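Side-chain contacts in aminopeptidase N (Francisella tularensis subsp. tularensis, PDB 5DLL), which removes N-terminal amino acids from peptides as a zinc metallopeptidase of the M1 family and probably takes part in the breakdown of intracellular peptides: residues S24-D29 against N96-K101; R550-L555 against D585-F590; A803-T808 against R825-W830. One frame throughout, in Å; residues are numbered along the deposited sequence.

Contact 1. Residues S24-D29 against N96-K101; sequences SNYLID and NNVPEK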
ATOM      1  N   SER A  24      25.743   5.926  17.278  1.00 39.94           N
ATOM      2  CA  SER A  24      25.972   7.270  17.794  1.00 39.36           C
ATOM      3  C   SER A  24      26.895   7.206  19.010  1.00 41.66           C
ATOM      4  O   SER A  24      26.721   6.346  19.869  1.00 39.27           O
ATOM      5  CB  SER A  24      24.647   7.917  18.185  1.00 38.08           C
ATOM      6  OG  SER A  24      24.840   9.257  18.589  1.00 41.74           O
ATOM      7  N   ASN A  25      27.880   8.100  19.072  1.00 44.43           N
ATOM      8  CA  ASN A  25      28.803   8.137  20.213  1.00 46.40           C
ATOM      9  C   ASN A  25      28.167   8.686  21.496  1.00 44.45           C
ATOM     10  O   ASN A  25      28.681   8.457  22.590  1.00 46.13           O
ATOM     11  CB  ASN A  25      30.108   8.886  19.868  1.00 47.76           C
ATOM     12  CG  ASN A  25      29.913  10.381  19.667  1.00 47.47           C
ATOM     13  OD1 ASN A  25      28.814  10.853  19.383  1.00 51.98           O
ATOM     14  ND2 ASN A  25      30.999  11.135  19.805  1.00 46.33           N
ATOM     15  N   TYR A  26      27.051   9.400  21.358  1.00 44.63           N
ATOM     16  CA  TYR A  26      26.267   9.860  22.508  1.00 49.19           C
ATOM     17  C   TYR A  26      24.796   9.488  22.330  1.00 51.02           C
ATOM     18  O   TYR A  26      24.306   9.396  21.200  1.00 48.31           O
ATOM     19  CB  TYR A  26      26.452  11.370  22.719  1.00 48.36           C
ATOM     20  CG  TYR A  26      27.779  11.684  23.374  1.00 51.90           C
ATOM     21  CD1 TYR A  26      27.900  11.712  24.760  1.00 49.99           C
ATOM     22  CD2 TYR A  26      28.923  11.911  22.614  1.00 48.00           C
ATOM     23  CE1 TYR A  26      29.115  11.972  25.372  1.00 49.58           C
ATOM     24  CE2 TYR A  26      30.145  12.171  23.218  1.00 48.60           C
ATOM     25  CZ  TYR A  26      30.235  12.198  24.598  1.00 46.23           C
ATOM     26  OH  TYR A  26      31.436  12.456  25.216  1.00 47.46           O
ATOM     27  N   LEU A  27      24.111   9.254  23.451  1.00 45.75           N
ATOM     28  CA  LEU A  27      22.714   8.810  23.450  1.00 46.78           C
ATOM     29  C   LEU A  27      21.832   9.685  24.335  1.00 48.44           C
ATOM     30  O   LEU A  27      22.316  10.343  25.252  1.00 48.33           O
ATOM     31  CB  LEU A  27      22.615   7.357  23.918  1.00 47.34           C
ATOM     32  CG  LEU A  27      23.053   6.291  22.908  1.00 51.76           C
ATOM     33  CD1 LEU A  27      23.257   4.954  23.609  1.00 53.89           C
ATOM     34  CD2 LEU A  27      22.049   6.164  21.767  1.00 46.67           C
ATOM     35  N   ILE A  28      20.531   9.663  24.055  1.00 50.98           N
ATOM     36  CA  ILE A  28      19.555  10.483  24.766  1.00 44.31           C
ATOM     37  C   ILE A  28      18.574   9.580  25.499  1.00 44.82           C
ATOM     38  O   ILE A  28      17.900   8.750  24.888  1.00 57.36           O
ATOM     39  CB  ILE A  28      18.793  11.423  23.804  1.00 41.90           C
ATOM     40  CG1 ILE A  28      19.798  12.247  22.984  1.00 36.14           C
ATOM     41  CG2 ILE A  28      17.828  12.322  24.581  1.00 38.01           C
ATOM     42  CD1 ILE A  28      19.181  13.229  22.010  1.00 36.21           C
ATOM     43  N   ASP A  29      18.518   9.747  26.817  1.00 45.65           N
ATOM     44  CA  ASP A  29      17.621   8.987  27.672  1.00 43.98           C
ATOM     45  C   ASP A  29      16.249   9.649  27.734  1.00 42.00           C
ATOM     46  O   ASP A  29      15.225   8.969  27.609  1.00 45.51           O
ATOM     47  CB  ASP A  29      18.209   8.867  29.084  1.00 50.19           C
ATOM     48  CG  ASP A  29      19.401   7.912  29.154  1.00 59.26           C
ATOM     49  OD1 ASP A  29      19.647   7.166  28.176  1.00 63.38           O
ATOM     50  OD2 ASP A  29      20.086   7.899  30.204  1.00 49.78           O
ATOM     51  N   ASN A  96      32.656  20.233  21.506  1.00 51.11           N
ATOM     52  CA  ASN A  96      33.778  19.365  21.852  1.00 56.08           C
ATOM     53  C   ASN A  96      33.936  19.151  23.360  1.00 59.25           C
ATOM     54  O   ASN A  96      33.443  19.942  24.171  1.00 50.30           O
ATOM     55  CB  ASN A  96      35.072  19.940  21.281  1.00 60.19           C
ATOM     56  CG  ASN A  96      35.065  19.982  19.767  1.00 60.16           C
ATOM     57  OD1 ASN A  96      34.801  18.977  19.108  1.00 60.75           O
ATOM     58  ND2 ASN A  96      35.358  21.147  19.208  1.00 59.49           N
ATOM     59  N   ASN A  97      34.622  18.064  23.714  1.00 61.29           N
ATOM     60  CA  ASN A  97      34.972  17.747  25.103  1.00 63.40           C
ATOM     61  C   ASN A  97      33.794  17.819  26.070  1.00 63.38           C
ATOM     62  O   ASN A  97      33.883  18.452  27.124  1.00 61.29           O
ATOM     63  CB  ASN A  97      36.102  18.661  25.580  1.00 63.13           C
ATOM     64  CG  ASN A  97      37.257  18.706  24.605  1.00 68.00           C
ATOM     65  OD1 ASN A  97      37.752  19.779  24.256  1.00 65.49           O
ATOM     66  ND2 ASN A  97      37.682  17.537  24.140  1.00 68.26           N
ATOM     67  N   VAL A  98      32.695  17.167  25.696  1.00 56.70           N
ATOM     68  CA  VAL A  98      31.519  17.083  26.556  1.00 51.69           C
ATOM     69  C   VAL A  98      31.732  15.979  27.592  1.00 53.10           C
ATOM     70  O   VAL A  98      32.538  15.076  27.363  1.00 57.05           O
ATOM     71  CB  VAL A  98      30.222  16.812  25.756  1.00 52.87           C
ATOM     72  CG1 VAL A  98      30.034  17.855  24.663  1.00 50.71           C
ATOM     73  CG2 VAL A  98      30.208  15.407  25.164  1.00 58.24           C
ATOM     74  N   PRO A  99      31.017  16.047  28.733  1.00 52.15           N
ATOM     75  CA  PRO A  99      31.141  15.015  29.774  1.00 54.64           C
ATOM     76  C   PRO A  99      30.477  13.671  29.440  1.00 61.85           C
ATOM     77  O   PRO A  99      29.752  13.554  28.445  1.00 56.06           O
ATOM     78  CB  PRO A  99      30.449  15.646  30.997  1.00 56.06           C
ATOM     79  CG  PRO A  99      30.214  17.079  30.655  1.00 55.03           C
ATOM     80  CD  PRO A  99      30.144  17.154  29.164  1.00 53.23           C
ATOM     81  N   GLU A 100      30.721  12.678  30.295  1.00 63.07           N
ATOM     82  CA  GLU A 100      30.150  11.336  30.142  1.00 60.90           C
ATOM     83  C   GLU A 100      28.633  11.333  30.340  1.00 60.19           C
ATOM     84  O   GLU A 100      27.931  10.477  29.799  1.00 57.62           O
ATOM     85  CB  GLU A 100      30.784  10.367  31.151  1.00 71.57           C
ATOM     86  CG  GLU A 100      32.272  10.107  30.952  1.00 76.79           C
ATOM     87  CD  GLU A 100      32.565   9.175  29.791  1.00 77.20           C
ATOM     88  OE1 GLU A 100      32.016   8.055  29.770  1.00 66.07           O
ATOM     89  OE2 GLU A 100      33.355   9.559  28.902  1.00 79.83           O
ATOM     90  N   LYS A 101      28.139  12.279  31.135  1.00 62.38           N
ATOM     91  CA  LYS A 101      26.718  12.368  31.456  1.00 64.21           C
ATOM     92  C   LYS A 101      26.378  13.824  31.760  1.00 60.79           C
ATOM     93  O   LYS A 101      27.011  14.443  32.617  1.00 69.65           O
ATOM     94  CB  LYS A 101      26.405  11.480  32.664  1.00 69.18           C
ATOM     95  CG  LYS A 101      24.974  10.971  32.737  1.00 71.80           C
ATOM     96  CD  LYS A 101      24.845   9.863  33.777  1.00 77.69           C
ATOM     97  CE  LYS A 101      23.469   9.212  33.761  1.00 75.79           C
ATOM     98  NZ  LYS A 101      22.384  10.147  34.175  1.00 68.60           N
TER
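Tyr26 reaches Val98 because its CG lies beside the backbone N and anti to the carbonyl carbon (chi1 -77°), while chi2 of -88° sets the ring plane nearly perpendicular to the CA-CB-CG plane. Val98, approaching from the opposite direction, offers the methyl CG2, the branch held between its backbone N and carbonyl carbon. This methyl meets the phenol end of the ring, with Val98 CG2 3.2 Å from Tyr26 OH and 3.3 Å from Tyr26 CZ. The backbone joins in as well: Pro99 O lies 3.5 Å from Tyr26 CE1. Both the methyl and this oxygen approach the ring obliquely. No hydrogen bond links the two segments, so the contact is van der Waals packing, a methyl and a backbone oxygen against the ring. Tyrosine suits the place because its long, flat side chain carries the ring and hydroxyl from the strand to Val98 and Pro99 O; the nearest CA atoms, Tyr26 CA and Glu100 CA, are 8.7 Å apart. The hydroxyl is hydrogen-bonded elsewhere in the structure. Valine supplies a compact, buried surface at a point where the chain has no regular structure. Before the strand settles, Ser24 OG donates to Tyr26 O over 2.7 Å, in the carbonyl plane. Within the M1 N-terminal domain, strand 26-36 pairs with strand 42-52, Leu27 and Val51 sharing a backbone hydrogen bond, whereas 96-101 links strand 92-95 to strand 101-110. Arg57 makes a cation-pi contact with the Tyr26 ring, which also packs on Ile50 and Ala52 of strand 42-52, and both Tyr26 and Val98 touch Leu62 of strand 62-65.

Contact 2. Residues R550-L555 against D585-F590; sequences RSEKDL and DLNDEF
The nearest CA atoms of the two segments are Glu552 CA and Phe590 CA, 8.7 Å apart, and each segment is a loop that winds into the first turn of a helix. Ser551 and Asn587 hold the N-cap positions. Ser551 OG accepts from Asp554 N in a weak capping bond of 3.4 Å, and Asn587 OD1 accepts from Glu589 N over 3.3 Å, the donor lying above the carbonyl plane. Serine and asparagine suit these places because a short polar side chain can fold back on amide groups left without helical partners. With OD1 used for capping, Asn587 ND2 donates across to Glu552 OE2 at 2.6 Å, with a bent N-H...acceptor angle of 131° and the oxygen tilted out of the amide plane. The nitrogen meets OE2 from above the carboxylate plane, 49° out of it, and the two flat groups are turned 58° apart. Glutamate suits the place because its long chain, extended with CG anti to the backbone N, carries a carboxylate acceptor across to the amide. Its first-turn charge is probably favoured by the positive end of its own helix. Glu552 OE2 also lies 4.1 Å from Phe590 CB, a loose contact. Both helices belong to the helical C-terminal domain and rest on helix 565-581, where Glu552 touches Ile579 and Phe590 packs on Leu572 and Ile575; Leu586 leans on Leu643 of helix 629-646.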
ATOM      1  N   ARG A 550       2.386 -27.531 -18.661  1.00 81.17           N
ATOM      2  CA  ARG A 550       1.420 -28.621 -18.509  1.00 82.18           C
ATOM      3  C   ARG A 550       0.109 -28.350 -19.246  1.00 83.92           C
ATOM      4  O   ARG A 550      -0.202 -27.205 -19.587  1.00 76.80           O
ATOM      5  CB  ARG A 550       1.155 -28.909 -17.030  1.00 76.99           C
ATOM      6  CG  ARG A 550       0.833 -27.687 -16.192  1.00 68.74           C
ATOM      7  CD  ARG A 550       0.604 -28.094 -14.750  1.00 70.93           C
ATOM      8  NE  ARG A 550       0.547 -26.948 -13.849  1.00 79.69           N
ATOM      9  CZ  ARG A 550       0.417 -27.033 -12.526  1.00 89.83           C
ATOM     10  NH1 ARG A 550       0.325 -28.220 -11.927  1.00 81.48           N
ATOM     11  NH2 ARG A 550       0.379 -25.923 -11.796  1.00 97.88           N
ATOM     12  N   SER A 551      -0.654 -29.420 -19.473  1.00 77.73           N
ATOM     13  CA  SER A 551      -1.853 -29.390 -20.318  1.00 73.42           C
ATOM     14  C   SER A 551      -3.032 -28.652 -19.690  1.00 70.40           C
ATOM     15  O   SER A 551      -3.048 -28.398 -18.487  1.00 71.89           O
ATOM     16  CB  SER A 551      -2.292 -30.818 -20.630  1.00 73.26           C
ATOM     17  OG  SER A 551      -2.609 -31.506 -19.431  1.00 69.54           O
ATOM     18  N   GLU A 552      -4.023 -28.330 -20.522  1.00 71.59           N
ATOM     19  CA  GLU A 552      -5.243 -27.662 -20.067  1.00 71.63           C
ATOM     20  C   GLU A 552      -6.055 -28.542 -19.118  1.00 78.14           C
ATOM     21  O   GLU A 552      -6.679 -28.025 -18.193  1.00 76.00           O
ATOM     22  CB  GLU A 552      -6.116 -27.228 -21.257  1.00 80.27           C
ATOM     23  CG  GLU A 552      -7.478 -26.652 -20.864  1.00 87.55           C
ATOM     24  CD  GLU A 552      -8.222 -25.987 -22.017  1.00 87.93           C
ATOM     25  OE1 GLU A 552      -7.589 -25.234 -22.791  1.00 97.21           O
ATOM     26  OE2 GLU A 552      -9.450 -26.198 -22.138  1.00 67.73           O
ATOM     27  N   LYS A 553      -6.051 -29.857 -19.345  1.00 77.68           N
ATOM     28  CA  LYS A 553      -6.793 -30.783 -18.483  1.00 79.66           C
ATOM     29  C   LYS A 553      -6.171 -30.888 -17.088  1.00 81.95           C
ATOM     30  O   LYS A 553      -6.890 -31.047 -16.101  1.00 75.99           O
ATOM     31  CB  LYS A 553      -6.895 -32.175 -19.112  1.00 89.48           C
ATOM     32  CG  LYS A 553      -8.010 -33.022 -18.511  1.00 92.40           C
ATOM     33  CD  LYS A 553      -7.856 -34.501 -18.833  1.00 86.61           C
ATOM     34  CE  LYS A 553      -8.931 -35.323 -18.136  1.00 82.08           C
ATOM     35  NZ  LYS A 553      -8.683 -36.787 -18.223  1.00 80.77           N
ATOM     36  N   ASP A 554      -4.842 -30.807 -17.014  1.00 85.03           N
ATOM     37  CA  ASP A 554      -4.134 -30.759 -15.728  1.00 82.87           C
ATOM     38  C   ASP A 554      -4.504 -29.510 -14.932  1.00 74.81           C
ATOM     39  O   ASP A 554      -4.721 -29.584 -13.724  1.00 67.27           O
ATOM     40  CB  ASP A 554      -2.613 -30.807 -15.926  1.00 87.09           C
ATOM     41  CG  ASP A 554      -2.095 -32.212 -16.175  1.00 88.35           C
ATOM     42  OD1 ASP A 554      -2.885 -33.077 -16.605  1.00 82.76           O
ATOM     43  OD2 ASP A 554      -0.893 -32.449 -15.939  1.00 93.16           O
ATOM     44  N   LEU A 555      -4.566 -28.367 -15.612  1.00 78.52           N
ATOM     45  CA  LEU A 555      -5.005 -27.118 -14.985  1.00 79.80           C
ATOM     46  C   LEU A 555      -6.496 -27.175 -14.641  1.00 68.63           C
ATOM     47  O   LEU A 555      -6.919 -26.666 -13.604  1.00 70.93           O
ATOM     48  CB  LEU A 555      -4.716 -25.915 -15.898  1.00 80.93           C
ATOM     49  CG  LEU A 555      -3.241 -25.599 -16.188  1.00 74.57           C
ATOM     50  CD1 LEU A 555      -3.114 -24.565 -17.295  1.00 68.07           C
ATOM     51  CD2 LEU A 555      -2.527 -25.122 -14.932  1.00 73.06           C
ATOM     52  N   ASP A 585     -11.143 -20.537 -29.764  1.00 83.74           N
ATOM     53  CA  ASP A 585     -12.536 -20.632 -29.337  1.00 81.19           C
ATOM     54  C   ASP A 585     -12.594 -21.288 -27.964  1.00 79.89           C
ATOM     55  O   ASP A 585     -11.599 -21.831 -27.475  1.00 74.56           O
ATOM     56  CB  ASP A 585     -13.370 -21.439 -30.343  1.00 84.63           C
ATOM     57  CG  ASP A 585     -13.648 -20.675 -31.630  1.00 85.32           C
ATOM     58  OD1 ASP A 585     -13.742 -19.429 -31.587  1.00 83.97           O
ATOM     59  OD2 ASP A 585     -13.789 -21.330 -32.687  1.00 80.38           O
ATOM     60  N   LEU A 586     -13.770 -21.239 -27.352  1.00 84.36           N
ATOM     61  CA  LEU A 586     -13.939 -21.674 -25.971  1.00 87.22           C
ATOM     62  C   LEU A 586     -14.177 -23.186 -25.878  1.00 85.26           C
ATOM     63  O   LEU A 586     -15.088 -23.726 -26.508  1.00 85.13           O
ATOM     64  CB  LEU A 586     -15.092 -20.898 -25.331  1.00 90.70           C
ATOM     65  CG  LEU A 586     -15.051 -20.680 -23.819  1.00 95.70           C
ATOM     66  CD1 LEU A 586     -13.758 -20.000 -23.385  1.00 90.71           C
ATOM     67  CD2 LEU A 586     -16.262 -19.859 -23.398  1.00 99.73           C
ATOM     68  N   ASN A 587     -13.348 -23.855 -25.081  1.00 85.27           N
ATOM     69  CA  ASN A 587     -13.403 -25.308 -24.912  1.00 81.55           C
ATOM     70  C   ASN A 587     -14.698 -25.755 -24.215  1.00 80.66           C
ATOM     71  O   ASN A 587     -15.284 -25.007 -23.432  1.00 83.65           O
ATOM     72  CB  ASN A 587     -12.168 -25.765 -24.118  1.00 78.89           C
ATOM     73  CG  ASN A 587     -11.909 -27.255 -24.220  1.00 81.09           C
ATOM     74  OD1 ASN A 587     -12.810 -28.048 -24.493  1.00 84.24           O
ATOM     75  ND2 ASN A 587     -10.662 -27.646 -23.989  1.00 83.70           N
ATOM     76  N   ASP A 588     -15.136 -26.977 -24.506  1.00 77.41           N
ATOM     77  CA  ASP A 588     -16.359 -27.530 -23.913  1.00 70.65           C
ATOM     78  C   ASP A 588     -16.145 -27.910 -22.437  1.00 65.68           C
ATOM     79  O   ASP A 588     -16.986 -27.622 -21.584  1.00 58.20           O
ATOM     80  CB  ASP A 588     -16.830 -28.753 -24.717  1.00 72.87           C
ATOM     81  CG  ASP A 588     -18.345 -28.820 -24.868  1.00 73.48           C
ATOM     82  OD1 ASP A 588     -19.034 -27.829 -24.543  1.00 70.34           O
ATOM     83  OD2 ASP A 588     -18.847 -29.865 -25.335  1.00 72.46           O
ATOM     84  N   GLU A 589     -15.011 -28.547 -22.145  1.00 64.34           N
ATOM     85  CA  GLU A 589     -14.662 -28.926 -20.775  1.00 62.52           C
ATOM     86  C   GLU A 589     -14.348 -27.693 -19.931  1.00 65.72           C
ATOM     87  O   GLU A 589     -14.510 -27.717 -18.708  1.00 66.39           O
ATOM     88  CB  GLU A 589     -13.466 -29.886 -20.755  1.00 63.56           C
ATOM     89  CG  GLU A 589     -13.782 -31.293 -21.250  1.00 66.01           C
ATOM     90  CD  GLU A 589     -13.861 -31.395 -22.766  1.00 69.68           C
ATOM     91  OE1 GLU A 589     -12.904 -30.964 -23.443  1.00 69.62           O
ATOM     92  OE2 GLU A 589     -14.879 -31.907 -23.284  1.00 71.53           O
ATOM     93  N   PHE A 590     -13.891 -26.626 -20.585  1.00 68.89           N
ATOM     94  CA  PHE A 590     -13.662 -25.339 -19.925  1.00 68.34           C
ATOM     95  C   PHE A 590     -14.977 -24.720 -19.445  1.00 66.55           C
ATOM     96  O   PHE A 590     -15.095 -24.338 -18.284  1.00 71.37           O
ATOM     97  CB  PHE A 590     -12.934 -24.373 -20.872  1.00 70.49           C
ATOM     98  CG  PHE A 590     -12.698 -23.006 -20.290  1.00 71.01           C
ATOM     99  CD1 PHE A 590     -11.629 -22.778 -19.430  1.00 70.65           C
ATOM    100  CD2 PHE A 590     -13.540 -21.945 -20.603  1.00 70.85           C
ATOM    101  CE1 PHE A 590     -11.409 -21.522 -18.888  1.00 68.15           C
ATOM    102  CE2 PHE A 590     -13.325 -20.686 -20.065  1.00 71.19           C
ATOM    103  CZ  PHE A 590     -12.258 -20.474 -19.206  1.00 70.52           C
TER

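Contact 3. Residues A803-T808 against R825-W830; sequences AFMADT and RNLMSW
Met805 packs against the adjacent Asn826 and Leu827 in the all-helical C-terminal domain, assigned by sequence to ARM-type repeats, and meets each in a different orientation. It runs roughly perpendicular to Asn826 but lies antiparallel alongside Leu827. The shape of methionine makes both possible. With CG anti to the backbone N, chi1 (-165°) puts CG against Leu827, and the bends at chi2 and chi3 turn SD and CE to Asn826. At the root, Met805 CG is 3.9 Å from Leu827 CD1 and 4.0 Å from Leu827 CG, ordinary apolar packing between flexible aliphatic groups. At the end, Met805 CE lies 3.7 Å from Asn826 ND2 and Met805 SD 3.8 Å from the same nitrogen. These are van der Waals contacts, no hydrogen bond joining the segments; Asn826 ND2 donates to Met823 O, at the end of helix 817-824. Asparagine thus ties the chain locally after that helix while its CB and amide carbon offer surface to the thioether. The backbone here is held as well, since Asn826 O is bonded by the hydroxyl of Tyr794, whose side chain also touches Met805 and Leu827. Leucine fits between two helices, reaching helix 800-815 on one flank and Ala844 and Leu845 of helix 835-849 on another. Met805 itself also packs on Ile784 of helix 777-788. Where the side chain of Leu827 meets the helix backbone, its CD1 methyl comes to 4.2 Å from Ala806 N.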
ATOM      1  N   ALA A 803      -2.075  11.663 -28.762  1.00 44.75           N
ATOM      2  CA  ALA A 803      -2.041  13.095 -29.060  1.00 46.85           C
ATOM      3  C   ALA A 803      -2.804  13.908 -28.012  1.00 44.69           C
ATOM      4  O   ALA A 803      -2.358  14.980 -27.605  1.00 48.43           O
ATOM      5  CB  ALA A 803      -2.599  13.362 -30.451  1.00 48.82           C
ATOM      6  N   PHE A 804      -3.951  13.400 -27.581  1.00 45.60           N
ATOM      7  CA  PHE A 804      -4.688  14.016 -26.482  1.00 48.83           C
ATOM      8  C   PHE A 804      -3.875  14.009 -25.185  1.00 45.85           C
ATOM      9  O   PHE A 804      -3.991  14.934 -24.376  1.00 52.07           O
ATOM     10  CB  PHE A 804      -6.034  13.314 -26.264  1.00 50.40           C
ATOM     11  CG  PHE A 804      -6.722  13.709 -24.986  1.00 52.51           C
ATOM     12  CD1 PHE A 804      -7.347  14.943 -24.872  1.00 56.00           C
ATOM     13  CD2 PHE A 804      -6.736  12.849 -23.892  1.00 51.82           C
ATOM     14  CE1 PHE A 804      -7.978  15.314 -23.693  1.00 59.75           C
ATOM     15  CE2 PHE A 804      -7.366  13.213 -22.712  1.00 52.91           C
ATOM     16  CZ  PHE A 804      -7.989  14.447 -22.612  1.00 54.06           C
ATOM     17  N   MET A 805      -3.059  12.975 -24.991  1.00 41.05           N
ATOM     18  CA  MET A 805      -2.220  12.879 -23.801  1.00 41.22           C
ATOM     19  C   MET A 805      -1.059  13.884 -23.815  1.00 42.27           C
ATOM     20  O   MET A 805      -0.752  14.481 -22.783  1.00 46.30           O
ATOM     21  CB  MET A 805      -1.698  11.450 -23.618  1.00 44.38           C
ATOM     22  CG  MET A 805      -1.122  11.158 -22.233  1.00 49.47           C
ATOM     23  SD  MET A 805      -2.249  11.437 -20.840  1.00 46.17           S
ATOM     24  CE  MET A 805      -3.396  10.073 -21.007  1.00 43.95           C
ATOM     25  N   ALA A 806      -0.420  14.076 -24.970  1.00 42.39           N
ATOM     26  CA  ALA A 806       0.654  15.079 -25.105  1.00 41.67           C
ATOM     27  C   ALA A 806       0.133  16.497 -24.855  1.00 44.16           C
ATOM     28  O   ALA A 806       0.792  17.299 -24.185  1.00 47.68           O
ATOM     29  CB  ALA A 806       1.308  14.996 -26.480  1.00 40.06           C
ATOM     30  N   ASP A 807      -1.049  16.790 -25.396  1.00 43.50           N
ATOM     31  CA  ASP A 807      -1.683  18.095 -25.232  1.00 45.27           C
ATOM     32  C   ASP A 807      -1.970  18.380 -23.766  1.00 45.01           C
ATOM     33  O   ASP A 807      -1.589  19.423 -23.244  1.00 47.62           O
ATOM     34  CB  ASP A 807      -2.994  18.165 -26.023  1.00 49.00           C
ATOM     35  CG  ASP A 807      -2.784  18.104 -27.529  1.00 53.63           C
ATOM     36  OD1 ASP A 807      -1.641  18.288 -28.004  1.00 60.20           O
ATOM     37  OD2 ASP A 807      -3.781  17.871 -28.241  1.00 56.87           O
ATOM     38  N   THR A 808      -2.637  17.443 -23.106  1.00 46.34           N
ATOM     39  CA  THR A 808      -3.030  17.636 -21.714  1.00 51.47           C
ATOM     40  C   THR A 808      -1.819  17.806 -20.798  1.00 48.01           C
ATOM     41  O   THR A 808      -1.844  18.630 -19.888  1.00 49.65           O
ATOM     42  CB  THR A 808      -3.912  16.477 -21.217  1.00 51.45           C
ATOM     43  OG1 THR A 808      -3.361  15.241 -21.672  1.00 57.80           O
ATOM     44  CG2 THR A 808      -5.332  16.614 -21.755  1.00 50.28           C
ATOM     45  N   ARG A 825       3.841   9.620 -17.739  1.00 48.22           N
ATOM     46  CA  ARG A 825       4.192   8.190 -17.627  1.00 46.74           C
ATOM     47  C   ARG A 825       3.324   7.318 -18.539  1.00 42.91           C
ATOM     48  O   ARG A 825       3.742   6.233 -18.941  1.00 44.69           O
ATOM     49  CB  ARG A 825       4.081   7.677 -16.182  1.00 50.14           C
ATOM     50  CG  ARG A 825       5.032   8.329 -15.183  1.00 55.92           C
ATOM     51  CD  ARG A 825       5.404   7.376 -14.051  1.00 61.82           C
ATOM     52  NE  ARG A 825       5.699   8.083 -12.801  1.00 77.67           N
ATOM     53  CZ  ARG A 825       4.939   8.078 -11.700  1.00 89.57           C
ATOM     54  NH1 ARG A 825       3.802   7.384 -11.634  1.00 93.07           N
ATOM     55  NH2 ARG A 825       5.328   8.772 -10.635  1.00 88.06           N
ATOM     56  N   ASN A 826       2.121   7.800 -18.855  1.00 39.48           N
ATOM     57  CA  ASN A 826       1.223   7.142 -19.810  1.00 39.33           C
ATOM     58  C   ASN A 826       1.817   6.919 -21.202  1.00 35.94           C
ATOM     59  O   ASN A 826       1.337   6.064 -21.948  1.00 35.79           O
ATOM     60  CB  ASN A 826      -0.079   7.946 -19.960  1.00 40.11           C
ATOM     61  CG  ASN A 826      -1.020   7.777 -18.777  1.00 40.76           C
ATOM     62  OD1 ASN A 826      -1.414   6.663 -18.435  1.00 40.06           O
ATOM     63  ND2 ASN A 826      -1.399   8.887 -18.163  1.00 45.88           N
ATOM     64  N   LEU A 827       2.835   7.701 -21.556  1.00 40.55           N
ATOM     65  CA  LEU A 827       3.462   7.640 -22.880  1.00 38.36           C
ATOM     66  C   LEU A 827       4.837   6.972 -22.878  1.00 36.01           C
ATOM     67  O   LEU A 827       5.398   6.726 -23.942  1.00 33.16           O
ATOM     68  CB  LEU A 827       3.595   9.061 -23.444  1.00 34.42           C
ATOM     69  CG  LEU A 827       2.277   9.745 -23.818  1.00 35.20           C
ATOM     70  CD1 LEU A 827       2.460  11.252 -23.890  1.00 36.94           C
ATOM     71  CD2 LEU A 827       1.730   9.201 -25.132  1.00 33.29           C
ATOM     72  N   MET A 828       5.362   6.653 -21.694  1.00 39.68           N
ATOM     73  CA  MET A 828       6.765   6.253 -21.542  1.00 46.51           C
ATOM     74  C   MET A 828       7.001   4.738 -21.613  1.00 49.96           C
ATOM     75  O   MET A 828       8.127   4.281 -21.416  1.00 52.95           O
ATOM     76  CB  MET A 828       7.323   6.817 -20.228  1.00 51.50           C
ATOM     77  CG  MET A 828       6.995   8.294 -20.022  1.00 56.62           C
ATOM     78  SD  MET A 828       7.887   9.166 -18.712  1.00 65.41           S
ATOM     79  CE  MET A 828       8.048   7.901 -17.450  1.00 74.19           C
ATOM     80  N   SER A 829       5.953   3.967 -21.909  1.00 57.71           N
ATOM     81  CA  SER A 829       6.066   2.510 -22.073  1.00 56.63           C
ATOM     82  C   SER A 829       6.365   2.068 -23.517  1.00 50.77           C
ATOM     83  O   SER A 829       6.465   0.877 -23.791  1.00 50.00           O
ATOM     84  CB  SER A 829       4.778   1.835 -21.600  1.00 53.27           C
ATOM     85  OG  SER A 829       4.526   2.139 -20.244  1.00 58.13           O
ATOM     86  N   TRP A 830       6.517   3.032 -24.422  1.00 53.72           N
ATOM     87  CA  TRP A 830       6.726   2.789 -25.861  1.00 49.19           C
ATOM     88  C   TRP A 830       7.635   1.598 -26.267  1.00 49.23           C
ATOM     89  O   TRP A 830       7.453   1.029 -27.345  1.00 45.08           O
ATOM     90  CB  TRP A 830       7.234   4.084 -26.522  1.00 44.34           C
ATOM     91  CG  TRP A 830       8.557   4.559 -25.989  1.00 42.59           C
ATOM     92  CD1 TRP A 830       8.765   5.472 -24.994  1.00 38.88           C
ATOM     93  CD2 TRP A 830       9.856   4.138 -26.424  1.00 44.96           C
ATOM     94  NE1 TRP A 830      10.115   5.646 -24.785  1.00 39.56           N
ATOM     95  CE2 TRP A 830      10.806   4.835 -25.649  1.00 44.99           C
ATOM     96  CE3 TRP A 830      10.309   3.237 -27.395  1.00 42.94           C
ATOM     97  CZ2 TRP A 830      12.183   4.660 -25.822  1.00 47.82           C
ATOM     98  CZ3 TRP A 830      11.674   3.063 -27.561  1.00 44.99           C
ATOM     99  CH2 TRP A 830      12.594   3.771 -26.780  1.00 47.27           C
TER

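Contacts 1 and 3 are buried, whereas contact 2 is only partly so, and the chemistry differs too: the polar bond is found in the more open contact. Contacts 1 and 3 have no hydrogen bond between their segments and depend on packing, an aromatic ring against a loop in the first and a methionine against a leucine and an asparagine amide in the third. Contact 1 belongs to the N-terminal β-domain and joins a strand to a connecting loop. Contacts 2 and 3 share the helical C-terminal domain yet use different helices, their centres about 39 Å apart. Contacts 1 and 2 lie on opposite sides of the chain's centre, about 71 Å apart between centres, and all three are away from the zinc site.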